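Local structure of CMP/dCMP-type deaminase domain-containing protein (Aspergillus oryzae RIB40, 7DS1) at residues V97-C102 with V134-T139; N59-Q64 with L110-R115; V33-G38 with D90-M95. The protein is a zinc-dependent Rib2 deaminase of riboflavin biosynthesis that binds the pyrimidine intermediate DARIPP, which it probably deaminates at the ring. All coordinates share one frame; numbering follows the deposited sequence.

How the contacts relate
From the N terminus, the chain first runs through 33-38, the end of strand 29-36 and the turn after it, and then through 59-64, which enters helix 62-73. Contact 3 closes its loop when 90-95 pairs with 33-38, joining two neighbouring strands of the central mixed sheet. Strand 91-97 leads straight into 97-102, where contact 1 opens. Contact 2 closes next, as 110-115 brings helix 112-117 against 59-64; its loop therefore crosses those of both other contacts. Contact 1 closes last, at 134-139 beyond strand 127-132. Contacts 1 and 2 share the zinc ion and the ligand, whereas contact 3 lies about 21 to 23 Å away, centre to centre.

Contact 1: residues V97-C102 with V134-T139; sequences VTMEPC and VKEPGT. With ZN (zinc ion), chain B; HJL ([(2~{R},3~{S},4~{S})-5-[[2,5-bis(azanyl)-6-oxidanylidene-1~{H}-pyrimidin-4-yl]amino]-2,3,4-tris(oxidanyl)pentyl] dihydrogen phosphate), chain C.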
loop_
_atom_site.group_PDB
_atom_site.type_symbol
_atom_site.label_atom_id
_atom_site.label_comp_id
_atom_site.label_asym_id
_atom_site.label_seq_id
_atom_site.Cartn_x
_atom_site.Cartn_y
_atom_site.Cartn_z
ATOM N N VAL A 97 0.350 -2.978 -2.697
ATOM C CA VAL A 97 1.076 -2.872 -1.428
ATOM C C VAL A 97 1.421 -4.285 -0.969
ATOM O O VAL A 97 0.582 -5.182 -1.067
ATOM C CB VAL A 97 0.245 -2.146 -0.343
ATOM C CG1 VAL A 97 1.140 -1.668 0.789
ATOM C CG2 VAL A 97 -0.555 -0.970 -0.915
ATOM N N THR A 98 2.643 -4.504 -0.465
ATOM C CA THR A 98 2.988 -5.877 -0.076
ATOM C C THR A 98 2.083 -6.363 1.050
ATOM O O THR A 98 1.673 -7.528 1.062
ATOM C CB THR A 98 4.461 -6.048 0.329
ATOM O OG1 THR A 98 4.800 -5.181 1.419
ATOM C CG2 THR A 98 5.394 -5.813 -0.848
ATOM N N MET A 99 1.740 -5.473 1.978
ATOM C CA MET A 99 0.936 -5.800 3.146
ATOM C C MET A 99 -0.368 -5.016 3.109
ATOM O O MET A 99 -0.404 -3.868 2.649
ATOM C CB MET A 99 1.702 -5.469 4.433
ATOM C CG MET A 99 0.945 -5.750 5.725
ATOM S SD MET A 99 2.007 -5.482 7.157
ATOM C CE MET A 99 3.363 -6.590 6.750
ATOM N N GLU A 100 -1.442 -5.656 3.583
ATOM C CA GLU A 100 -2.725 -5.015 3.857
ATOM C C GLU A 100 -2.531 -3.646 4.510
ATOM O O GLU A 100 -1.882 -3.559 5.562
ATOM C CB GLU A 100 -3.537 -5.920 4.782
ATOM C CG GLU A 100 -4.912 -5.400 5.150
ATOM C CD GLU A 100 -5.604 -6.322 6.126
ATOM O OE1 GLU A 100 -4.902 -7.105 6.811
ATOM O OE2 GLU A 100 -6.848 -6.276 6.218
ATOM N N PRO A 101 -3.067 -2.569 3.932
ATOM C CA PRO A 101 -2.953 -1.254 4.580
ATOM C C PRO A 101 -3.525 -1.258 5.990
ATOM O O PRO A 101 -4.500 -1.953 6.302
ATOM C CB PRO A 101 -3.750 -0.328 3.653
ATOM C CG PRO A 101 -3.574 -0.977 2.279
ATOM C CD PRO A 101 -3.638 -2.474 2.575
ATOM N N CYS A 102 -2.888 -0.475 6.858
ATOM C CA CYS A 102 -3.228 -0.480 8.273
ATOM C C CYS A 102 -4.524 0.276 8.546
ATOM O O CYS A 102 -4.817 1.301 7.915
ATOM C CB CYS A 102 -2.080 0.116 9.102
ATOM S SG CYS A 102 -1.689 1.914 8.846
ATOM N N VAL A 134 -0.217 -10.005 1.702
ATOM C CA VAL A 134 -0.457 -10.655 2.990
ATOM C C VAL A 134 -1.357 -9.761 3.825
ATOM O O VAL A 134 -1.251 -8.531 3.771
ATOM C CB VAL A 134 0.846 -10.949 3.776
ATOM C CG1 VAL A 134 1.799 -11.845 2.984
ATOM C CG2 VAL A 134 1.535 -9.649 4.224
ATOM N N LYS A 135 -2.230 -10.381 4.616
ATOM C CA LYS A 135 -2.922 -9.641 5.665
ATOM C C LYS A 135 -1.907 -9.150 6.693
ATOM O O LYS A 135 -0.842 -9.742 6.869
ATOM C CB LYS A 135 -3.970 -10.529 6.339
ATOM C CG LYS A 135 -5.071 -10.990 5.396
ATOM C CD LYS A 135 -6.144 -9.917 5.217
ATOM C CE LYS A 135 -7.114 -9.892 6.386
ATOM N NZ LYS A 135 -8.011 -8.700 6.314
ATOM N N GLU A 136 -2.231 -8.054 7.372
ATOM C CA GLU A 136 -1.299 -7.566 8.380
ATOM C C GLU A 136 -1.139 -8.628 9.466
ATOM O O GLU A 136 -2.145 -9.115 10.000
ATOM C CB GLU A 136 -1.760 -6.243 8.999
ATOM C CG GLU A 136 -0.725 -5.696 9.993
ATOM C CD GLU A 136 -1.098 -4.359 10.624
ATOM O OE1 GLU A 136 -1.905 -3.615 10.029
ATOM O OE2 GLU A 136 -0.560 -4.062 11.720
ATOM N N PRO A 137 0.087 -9.036 9.795
ATOM C CA PRO A 137 0.268 -10.068 10.820
ATOM C C PRO A 137 -0.138 -9.544 12.185
ATOM O O PRO A 137 -0.165 -8.337 12.437
ATOM C CB PRO A 137 1.772 -10.378 10.780
ATOM C CG PRO A 137 2.321 -9.648 9.599
ATOM C CD PRO A 137 1.366 -8.556 9.244
ATOM N N GLY A 138 -0.468 -10.472 13.071
ATOM C CA GLY A 138 -0.699 -10.138 14.460
ATOM C C GLY A 138 -1.985 -10.738 14.993
ATOM O O GLY A 138 -2.813 -11.271 14.262
ATOM N N THR A 139 -2.123 -10.629 16.311
ATOM C CA THR A 139 -3.279 -11.126 17.044
ATOM C C THR A 139 -4.455 -10.158 16.930
ATOM O O THR A 139 -5.613 -10.573 16.859
ATOM C CB THR A 139 -2.930 -11.343 18.537
ATOM O OG1 THR A 139 -1.580 -11.816 18.651
ATOM C CG2 THR A 139 -3.872 -12.354 19.177
HETATM ZN ZN ZN B . -0.098 2.089 7.217
HETATM C C2 HJL C . 2.057 -1.214 6.130
HETATM C C4 HJL C . 3.948 0.096 6.390
HETATM C C5 HJL C . 3.955 -0.197 7.771
HETATM C C6 HJL C . 2.963 -1.001 8.283
HETATM N N1 HJL C . 2.011 -1.492 7.417
HETATM N N2 HJL C . 1.022 -1.761 5.245
HETATM N N3 HJL C . 3.002 -0.412 5.595
HETATM N N5 HJL C . 4.956 0.325 8.624
HETATM O O4 HJL C . 4.818 0.821 5.905
HETATM C "C1'" HJL C . 1.608 -1.452 10.406
HETATM C "C2'" HJL C . 1.772 -1.569 11.934
HETATM C "C3'" HJL C . 2.430 -0.281 12.494
HETATM C "C4'" HJL C . 2.288 -0.304 14.057
HETATM C "C5'" HJL C . 3.200 0.764 14.718
HETATM N "N1'" HJL C . 2.927 -1.317 9.726
HETATM O O1P HJL C . 4.177 2.386 12.383
HETATM O "O2'" HJL C . 0.529 -1.741 12.534
HETATM O O2P HJL C . 2.821 4.381 13.289
HETATM O "O3'" HJL C . 3.776 -0.274 12.101
HETATM O O3P HJL C . 4.848 3.260 14.389
HETATM O "O4'" HJL C . 0.990 -0.037 14.433
HETATM O "O5'" HJL C . 2.680 2.038 14.317
HETATM P PAN HJL C . 3.671 3.027 13.559
HETATM O O HOH W 1 -0.430 -2.712 7.679
HETATM O O HOH W 2 -4.297 -3.849 8.329
HETATM O O HOH W 3 -0.065 0.227 6.104
#
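An extended Glu100 side chain, its CG trans to the backbone N (chi1 -179°), carries its carboxylate to the backbone of Glu136, while Lys135, folded at chi2 and chi3, curls back to the same group. Here the loops after two neighbouring parallel strands of the cytidine deaminase fold meet beside the active site, Pro101-Cys102 being the Pro-Cys part of the family's zinc motif. A parallel bridge pairs Met99 with Val134. Val134 uses both backbone groups: its N-H reaches Thr98 O at 3.2 Å, and its carbonyl O takes a straight bond from Glu100 N at 2.9 Å. Glutamate suits position 100 because its two oxygens serve different donors. OE1 receives Glu136 N through the anti lone pair (2.9 Å), and OE2 faces Lys135 NZ in a salt bridge, although the lysine end is less surely placed; OE2 also accepts from Cys147 N. Flexible Met99 bends at chi3, and its CE touches CD of the Pro137 ring at 3.8 Å, while its SD lies against Glu136 CG. Cys102, a soft thiolate ligand, binds zinc through SG at 2.3 Å. Glu136, its chain extended, reaches the ligand. One water donates to its OE1 and to Pro101 O; a second, weakly bound to OE1, links Glu100 O with the ligand's N1 and N2. Glu136 OE2 accepts a hydrogen bond from the ligand hydroxyl O2' at 2.7 Å.

Contact 2: residues N59-Q64 with L110-R115; sequences NTHAEQ and LPCVQR. With ZN (zinc ion), chain B; HJL ([(2~{R},3~{S},4~{S})-5-[[2,5-bis(azanyl)-6-oxidanylidene-1~{H}-pyrimidin-4-yl]amino]-2,3,4-tris(oxidanyl)pentyl] dihydrogen phosphate), chain C.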
loop_
_atom_site.group_PDB
_atom_site.type_symbol
_atom_site.label_atom_id
_atom_site.label_comp_id
_atom_site.label_asym_id
_atom_site.label_seq_id
_atom_site.Cartn_x
_atom_site.Cartn_y
_atom_site.Cartn_z
ATOM N N ASN A 59 8.005 9.102 10.917
ATOM C CA ASN A 59 7.416 7.771 11.040
ATOM C C ASN A 59 6.415 7.592 9.904
ATOM O O ASN A 59 5.227 7.888 10.045
ATOM C CB ASN A 59 6.757 7.615 12.407
ATOM C CG ASN A 59 6.306 6.195 12.675
ATOM O OD1 ASN A 59 6.404 5.333 11.806
ATOM N ND2 ASN A 59 5.816 5.944 13.881
ATOM N N THR A 60 6.889 7.095 8.759
ATOM C CA THR A 60 6.077 7.058 7.549
ATOM C C THR A 60 5.906 5.635 7.029
ATOM O O THR A 60 6.859 4.854 6.995
ATOM C CB THR A 60 6.689 7.930 6.444
ATOM O OG1 THR A 60 8.043 7.519 6.192
ATOM C CG2 THR A 60 6.682 9.392 6.873
ATOM N N HIS A 61 4.687 5.314 6.601
ATOM C CA HIS A 61 4.398 4.019 6.008
ATOM C C HIS A 61 4.611 4.056 4.494
ATOM O O HIS A 61 4.710 5.122 3.879
ATOM C CB HIS A 61 2.964 3.598 6.339
ATOM C CG HIS A 61 2.790 3.086 7.734
ATOM N ND1 HIS A 61 1.655 2.424 8.152
ATOM C CD2 HIS A 61 3.613 3.128 8.806
ATOM C CE1 HIS A 61 1.782 2.087 9.422
ATOM N NE2 HIS A 61 2.964 2.502 9.843
ATOM N N ALA A 62 4.667 2.861 3.887
ATOM C CA ALA A 62 4.895 2.757 2.443
ATOM C C ALA A 62 3.821 3.502 1.657
ATOM O O ALA A 62 4.132 4.307 0.770
ATOM C CB ALA A 62 4.938 1.285 2.013
ATOM N N GLU A 63 2.546 3.230 1.962
ATOM C CA GLU A 63 1.450 3.865 1.228
ATOM C C GLU A 63 1.456 5.366 1.452
ATOM O O GLU A 63 1.164 6.144 0.536
ATOM C CB GLU A 63 0.109 3.277 1.677
ATOM C CG GLU A 63 0.073 1.753 1.668
ATOM C CD GLU A 63 0.447 1.139 3.008
ATOM O OE1 GLU A 63 1.614 1.280 3.441
ATOM O OE2 GLU A 63 -0.435 0.516 3.633
ATOM N N GLN A 64 1.775 5.779 2.679
ATOM C CA GLN A 64 1.893 7.191 3.020
ATOM C C GLN A 64 2.991 7.869 2.205
ATOM O O GLN A 64 2.791 8.964 1.665
ATOM C CB GLN A 64 2.171 7.308 4.518
ATOM C CG GLN A 64 2.338 8.723 5.035
ATOM C CD GLN A 64 2.675 8.733 6.506
ATOM O OE1 GLN A 64 2.923 7.679 7.102
ATOM N NE2 GLN A 64 2.677 9.917 7.112
ATOM N N LEU A 110 -2.354 8.870 11.606
ATOM C CA LEU A 110 -3.509 8.515 10.788
ATOM C C LEU A 110 -3.218 7.231 10.008
ATOM O O LEU A 110 -2.176 7.138 9.346
ATOM C CB LEU A 110 -3.852 9.656 9.825
ATOM C CG LEU A 110 -5.136 9.496 9.003
ATOM C CD1 LEU A 110 -6.356 9.629 9.896
ATOM C CD2 LEU A 110 -5.188 10.523 7.863
ATOM N N PRO A 111 -4.103 6.236 10.058
ATOM C CA PRO A 111 -3.828 4.972 9.362
ATOM C C PRO A 111 -3.920 5.104 7.851
ATOM O O PRO A 111 -4.544 6.014 7.299
ATOM C CB PRO A 111 -4.914 4.025 9.900
ATOM C CG PRO A 111 -5.370 4.676 11.202
ATOM C CD PRO A 111 -5.308 6.149 10.892
ATOM N N CYS A 112 -3.308 4.133 7.176
ATOM C CA CYS A 112 -3.188 4.209 5.723
ATOM C C CYS A 112 -4.543 4.025 5.045
ATOM O O CYS A 112 -4.780 4.604 3.979
ATOM C CB CYS A 112 -2.192 3.151 5.245
ATOM S SG CYS A 112 -0.484 3.672 5.566
ATOM N N VAL A 113 -5.440 3.226 5.636
ATOM C CA VAL A 113 -6.777 3.095 5.059
ATOM C C VAL A 113 -7.443 4.465 4.958
ATOM O O VAL A 113 -8.082 4.778 3.947
ATOM C CB VAL A 113 -7.618 2.095 5.872
ATOM C CG1 VAL A 113 -9.100 2.213 5.528
ATOM C CG2 VAL A 113 -7.133 0.667 5.598
ATOM N N GLN A 114 -7.262 5.322 5.977
ATOM C CA GLN A 114 -7.855 6.659 5.933
ATOM C C GLN A 114 -7.177 7.551 4.895
ATOM O O GLN A 114 -7.856 8.335 4.217
ATOM C CB GLN A 114 -7.792 7.318 7.312
ATOM C CG GLN A 114 -8.610 6.599 8.371
ATOM C CD GLN A 114 -10.051 6.405 7.956
ATOM O OE1 GLN A 114 -10.643 7.255 7.279
ATOM N NE2 GLN A 114 -10.626 5.276 8.352
ATOM N N ARG A 115 -5.846 7.468 4.765
ATOM C CA ARG A 115 -5.159 8.210 3.706
ATOM C C ARG A 115 -5.646 7.784 2.328
ATOM O O ARG A 115 -5.727 8.613 1.412
ATOM C CB ARG A 115 -3.639 8.014 3.795
ATOM C CG ARG A 115 -3.012 8.488 5.105
ATOM C CD ARG A 115 -1.469 8.442 5.078
ATOM N NE ARG A 115 -0.979 8.446 6.454
ATOM C CZ ARG A 115 -0.726 9.537 7.170
ATOM N NH1 ARG A 115 -0.340 9.418 8.436
ATOM N NH2 ARG A 115 -0.855 10.750 6.634
HETATM ZN ZN ZN B . -0.098 2.089 7.217
HETATM C C2 HJL C . 2.057 -1.214 6.130
HETATM C C4 HJL C . 3.948 0.096 6.390
HETATM C C5 HJL C . 3.955 -0.197 7.771
HETATM C C6 HJL C . 2.963 -1.001 8.283
HETATM N N1 HJL C . 2.011 -1.492 7.417
HETATM N N2 HJL C . 1.022 -1.761 5.245
HETATM N N3 HJL C . 3.002 -0.412 5.595
HETATM N N5 HJL C . 4.956 0.325 8.624
HETATM O O4 HJL C . 4.818 0.821 5.905
HETATM C "C1'" HJL C . 1.608 -1.452 10.406
HETATM C "C2'" HJL C . 1.772 -1.569 11.934
HETATM C "C3'" HJL C . 2.430 -0.281 12.494
HETATM C "C4'" HJL C . 2.288 -0.304 14.057
HETATM C "C5'" HJL C . 3.200 0.764 14.718
HETATM N "N1'" HJL C . 2.927 -1.317 9.726
HETATM O O1P HJL C . 4.177 2.386 12.383
HETATM O "O2'" HJL C . 0.529 -1.741 12.534
HETATM O O2P HJL C . 2.821 4.381 13.289
HETATM O "O3'" HJL C . 3.776 -0.274 12.101
HETATM O O3P HJL C . 4.848 3.260 14.389
HETATM O "O4'" HJL C . 0.990 -0.037 14.433
HETATM O "O5'" HJL C . 2.680 2.038 14.317
HETATM P PAN HJL C . 3.671 3.027 13.559
HETATM O O HOH W 3 -0.065 0.227 6.104
#
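Glu63 and Cys112 face each other near the starts of two helices, their CA atoms 6.5 Å apart; His61 and Pro111 occupy the N-cap positions. Both helices begin beside the zinc ion, and their N-terminal ends may favour the thiolate form of Cys112. His61 binds zinc through ND1 at 2.0 Å and Cys112 through SG at 2.3 Å, the sulfur also lying at the edge of the imidazole. The histidine does three jobs: besides the metal bond, NE2 donates to phosphate oxygen O1P at 2.8 Å, and the pyrimidine lies over one ring face, its C5 3.3 Å above the plane. Glu63, bent at chi2 (93°), turns its carboxylate back toward the metal, where OE2 accepts from the zinc-bound water at 2.5 Å. Farther out, the long flat ends of Gln64 and Arg115 stack, amide and guanidinium planes 9° apart. Gln64 OE1 accepts from His61 N at 3.0 Å and also from Arg105, which probably fixes the backbone carrying His61, while Arg115 is held by a salt bridge to Glu78. His-Ala-Glu, Pro101-Cys102 and, after nine intervening residues, Cys112, a longer spacing than the usual Pro-Cys-X-X-Cys, form a zinc site characteristic of the cytidine deaminase superfamily.

Contact 3: residues V33-G38 with D90-M95; sequences VSRKEG and DRKLVM
Val33 and Val94 form a hydrogen-bonded antiparallel pair at the inner end of a strand pairing in the deaminase's central mixed sheet, with Val33 N to Val94 O at 2.8 Å and Val94 N to Val33 O at 2.9 Å. Arg35 and Lys92 repeat the pattern, and Glu37 N extends it to Asp90 O at 3.0 Å. On the face shared by Ser34 and Leu93, the short hydroxyl of Ser34 lies at the edge of the Arg91 guanidinium. Bent at chi3 (73°), Arg91 lays that group side-on: NE donates to Ser34 OG at 2.7 Å and NH2 to Ser34 O at 2.9 Å, both acceptors near its plane, though NH2 approaches the carbonyl from above. Beta-branched Val33 and Val94 suit extended strands; on the opposite face Val33 CB touches Val94 CG2, which also sits under one guanidinium face of Arg35. At the outer end, long Lys92 runs extended across Glu37, its NZ forming a salt bridge with Glu37 OE1, met from above the carboxylate plane at 2.9 Å. Farther out, Asp44 holds Arg91 NH1 and Asp45 holds Arg35 NH2 in salt bridges, and Tyr8 of helix 4-16 packs against Val33 and Arg35. Lys92 NZ also donates to a water that in turn donates to the carbonyl oxygens of Lys36 and Gly38.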
loop_
_atom_site.group_PDB
_atom_site.type_symbol
_atom_site.label_atom_id
_atom_site.label_comp_id
_atom_site.label_asym_id
_atom_site.label_seq_id
_atom_site.Cartn_x
_atom_site.Cartn_y
_atom_site.Cartn_z
ATOM N N VAL A 33 -0.814 2.915 -9.480
ATOM C CA VAL A 33 -0.923 2.676 -10.919
ATOM C C VAL A 33 -2.200 3.319 -11.442
ATOM O O VAL A 33 -3.254 3.220 -10.803
ATOM C CB VAL A 33 -0.931 1.161 -11.223
ATOM C CG1 VAL A 33 -1.137 0.895 -12.719
ATOM C CG2 VAL A 33 0.369 0.511 -10.745
ATOM N N SER A 34 -2.108 3.960 -12.612
ATOM C CA SER A 34 -3.280 4.421 -13.353
ATOM C C SER A 34 -3.549 3.429 -14.477
ATOM O O SER A 34 -2.679 3.191 -15.321
ATOM C CB SER A 34 -3.076 5.831 -13.909
ATOM O OG SER A 34 -4.074 6.156 -14.877
ATOM N N ARG A 35 -4.746 2.848 -14.472
ATOM C CA ARG A 35 -5.092 1.715 -15.315
ATOM C C ARG A 35 -6.341 2.048 -16.117
ATOM O O ARG A 35 -7.280 2.651 -15.592
ATOM C CB ARG A 35 -5.333 0.463 -14.445
ATOM C CG ARG A 35 -5.830 -0.770 -15.188
ATOM C CD ARG A 35 -5.653 -2.002 -14.304
ATOM N NE ARG A 35 -4.234 -2.300 -14.105
ATOM C CZ ARG A 35 -3.742 -2.949 -13.057
ATOM N NH1 ARG A 35 -4.548 -3.380 -12.086
ATOM N NH2 ARG A 35 -2.437 -3.165 -12.981
ATOM N N LYS A 36 -6.344 1.670 -17.391
ATOM C CA LYS A 36 -7.530 1.859 -18.215
ATOM C C LYS A 36 -8.662 0.960 -17.725
ATOM O O LYS A 36 -8.445 -0.200 -17.372
ATOM C CB LYS A 36 -7.214 1.553 -19.681
ATOM C CG LYS A 36 -8.241 2.072 -20.667
ATOM C CD LYS A 36 -7.629 3.090 -21.622
ATOM C CE LYS A 36 -8.516 3.320 -22.836
ATOM N NZ LYS A 36 -8.165 2.441 -23.989
ATOM N N GLU A 37 -9.875 1.506 -17.694
ATOM C CA GLU A 37 -11.047 0.700 -17.377
ATOM C C GLU A 37 -11.303 -0.295 -18.502
ATOM O O GLU A 37 -10.992 -0.037 -19.666
ATOM C CB GLU A 37 -12.292 1.574 -17.177
ATOM C CG GLU A 37 -12.343 2.329 -15.846
ATOM C CD GLU A 37 -12.540 1.419 -14.634
ATOM O OE1 GLU A 37 -12.473 0.183 -14.765
ATOM O OE2 GLU A 37 -12.746 1.958 -13.528
ATOM N N GLY A 38 -11.897 -1.436 -18.148
ATOM C CA GLY A 38 -12.196 -2.462 -19.130
ATOM C C GLY A 38 -11.076 -3.469 -19.302
ATOM O O GLY A 38 -10.337 -3.738 -18.352
ATOM N N ASP A 90 -11.554 7.687 -18.197
ATOM C CA ASP A 90 -11.364 6.344 -18.734
ATOM C C ASP A 90 -10.371 5.514 -17.933
ATOM O O ASP A 90 -10.072 4.381 -18.325
ATOM C CB ASP A 90 -10.915 6.424 -20.200
ATOM C CG ASP A 90 -9.588 7.155 -20.368
ATOM O OD1 ASP A 90 -9.362 8.148 -19.654
ATOM O OD2 ASP A 90 -8.768 6.739 -21.216
ATOM N N ARG A 91 -9.872 6.029 -16.811
ATOM C CA ARG A 91 -8.839 5.344 -16.047
ATOM C C ARG A 91 -9.203 5.302 -14.571
ATOM O O ARG A 91 -9.987 6.114 -14.077
ATOM C CB ARG A 91 -7.472 6.028 -16.216
ATOM C CG ARG A 91 -7.084 6.231 -17.667
ATOM C CD ARG A 91 -5.665 6.755 -17.789
ATOM N NE ARG A 91 -4.707 5.698 -17.479
ATOM C CZ ARG A 91 -4.196 4.871 -18.386
ATOM N NH1 ARG A 91 -4.537 4.984 -19.661
ATOM N NH2 ARG A 91 -3.338 3.932 -18.009
ATOM N N LYS A 92 -8.605 4.342 -13.871
ATOM C CA LYS A 92 -8.768 4.196 -12.431
ATOM C C LYS A 92 -7.406 4.103 -11.760
ATOM O O LYS A 92 -6.449 3.570 -12.329
ATOM C CB LYS A 92 -9.593 2.945 -12.092
ATOM C CG LYS A 92 -8.991 1.655 -12.652
ATOM C CD LYS A 92 -9.864 0.450 -12.347
ATOM C CE LYS A 92 -9.592 -0.681 -13.333
ATOM N NZ LYS A 92 -10.714 -1.683 -13.355
ATOM N N LEU A 93 -7.333 4.621 -10.537
ATOM C CA LEU A 93 -6.147 4.478 -9.704
ATOM C C LEU A 93 -6.261 3.229 -8.841
ATOM O O LEU A 93 -7.269 3.030 -8.155
ATOM C CB LEU A 93 -5.971 5.706 -8.809
ATOM C CG LEU A 93 -5.588 6.998 -9.524
ATOM C CD1 LEU A 93 -5.682 8.175 -8.552
ATOM C CD2 LEU A 93 -4.181 6.914 -10.129
ATOM N N VAL A 94 -5.231 2.385 -8.889
ATOM C CA VAL A 94 -5.133 1.215 -8.024
ATOM C C VAL A 94 -3.772 1.246 -7.350
ATOM O O VAL A 94 -2.788 1.712 -7.932
ATOM C CB VAL A 94 -5.328 -0.107 -8.804
ATOM C CG1 VAL A 94 -6.667 -0.113 -9.537
ATOM C CG2 VAL A 94 -4.188 -0.331 -9.800
ATOM N N MET A 95 -3.710 0.758 -6.111
ATOM C CA MET A 95 -2.448 0.705 -5.382
ATOM C C MET A 95 -2.107 -0.740 -5.056
ATOM O O MET A 95 -2.952 -1.480 -4.539
ATOM C CB MET A 95 -2.490 1.535 -4.090
ATOM C CG MET A 95 -1.114 1.639 -3.418
ATOM S SD MET A 95 -1.155 2.484 -1.814
ATOM C CE MET A 95 -1.105 4.212 -2.320
HETATM O O HOH W 4 -9.533 -2.406 -15.995
#